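Local coordinates for carboxymuconolactone decarboxylase family protein (Methanocaldococcus jannaschii, PDB 3D7I), which may act as a peroxiredoxin-like oxidoreductase of the carboxymuconolactone decarboxylase family, possibly taking part in oxygen detoxification, at the interface of chains A and B. Numbering follows the deposited sequence. Chains: chain A/B, carboxymuconolactone decarboxylase family protein.

The interface of chains A and B. Residues chain A 29-30, 33-34; chain B 87-88.
The C-terminal half of helix 20-33 of chain A, with A:Phe34 just past its end, meets the last turn of helix 76-90 of chain B. This is one largely apolar patch of a two-fold symmetric interface between copies of one protein, so it recurs with the chains exchanged. The deposited assembly holds six copies, so this may be a contact within a hexamer; the structure alone does not prove it. B:Leu88 buries the most surface of the residues here, 82 Å², and reaches in among four residues of chain A. Its CG stands anti to the backbone N (chi1 -176°), which carries the two methyl groups towards helix 20-33. The branches then part. CD1 goes to A:Leu29, where it lies 3.7 Å from CD2 of that residue, and the two leucine side chains run past each other in opposite directions. CD2 goes to A:Phe34 and comes 3.4 Å from CE2 of the ring; the two side chains cross at about a right angle. The same methyl lies 3.8 Å from OD1 of A:Asn30, a van der Waals contact. That carboxamide oxygen also sits at the ring edge, in its plane. A:Val33 supports the base of B:Leu88, with CG2 4.0 Å from CB. Its other methyl, CG1, covers one face of the phenyl ring, 4.1 Å above the plane and over its centre. This packing is likely to limit how the ring can turn beside the leucine. An alanine in place of B:Leu88 would keep the CB contact with A:Val33 but would probably leave a gap between A:Leu29 and A:Phe34. B:Leu87 adds a smaller contact at the other branch of A:Leu29: its CD2 lies 3.8 Å from A:Leu29 CD1.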
# COMPACT_ATOMS: atom_id res chain seq x y z
N LEU A 29 -17.13 -2.09 17.54
CA LEU A 29 -16.81 -2.18 16.13
C LEU A 29 -16.49 -3.61 15.73
O LEU A 29 -17.10 -4.17 14.78
CB LEU A 29 -15.63 -1.28 15.78
CG LEU A 29 -15.20 -1.34 14.29
CD1 LEU A 29 -16.28 -0.71 13.42
CD2 LEU A 29 -13.81 -0.69 14.14
N ASN A 30 -15.58 -4.23 16.46
CA ASN A 30 -15.24 -5.61 16.19
C ASN A 30 -16.48 -6.52 16.22
O ASN A 30 -16.67 -7.35 15.31
CB ASN A 30 -14.19 -6.07 17.21
CG ASN A 30 -13.75 -7.48 16.97
OD1 ASN A 30 -12.85 -7.72 16.19
ND2 ASN A 30 -14.36 -8.40 17.66
N VAL A 33 -18.85 -5.69 13.23
CA VAL A 33 -18.24 -6.13 11.96
C VAL A 33 -18.44 -7.61 11.77
O VAL A 33 -18.84 -8.08 10.69
CB VAL A 33 -16.74 -5.78 11.92
CG1 VAL A 33 -15.94 -6.69 10.95
CG2 VAL A 33 -16.54 -4.26 11.55
N PHE A 34 -18.20 -8.37 12.85
CA PHE A 34 -18.29 -9.83 12.80
C PHE A 34 -19.68 -10.42 13.12
O PHE A 34 -19.80 -11.62 13.39
CB PHE A 34 -17.17 -10.45 13.66
CG PHE A 34 -15.81 -10.30 13.07
CD1 PHE A 34 -15.51 -10.86 11.83
CD2 PHE A 34 -14.79 -9.63 13.75
CE1 PHE A 34 -14.23 -10.72 11.25
CE2 PHE A 34 -13.52 -9.52 13.20
CZ PHE A 34 -13.23 -10.06 11.97
N LEU B 87 -13.56 -2.54 6.57
CA LEU B 87 -13.57 -1.41 7.51
C LEU B 87 -12.64 -1.69 8.68
O LEU B 87 -11.78 -0.89 9.03
CB LEU B 87 -14.98 -1.15 8.01
CG LEU B 87 -15.13 -0.12 9.15
CD1 LEU B 87 -14.56 1.23 8.72
CD2 LEU B 87 -16.61 -0.08 9.64
N LEU B 88 -12.81 -2.86 9.30
CA LEU B 88 -12.03 -3.17 10.51
C LEU B 88 -10.54 -3.25 10.22
O LEU B 88 -9.69 -2.76 10.99
CB LEU B 88 -12.54 -4.46 11.11
CG LEU B 88 -11.91 -4.91 12.44
CD1 LEU B 88 -12.34 -4.00 13.57
CD2 LEU B 88 -12.31 -6.32 12.75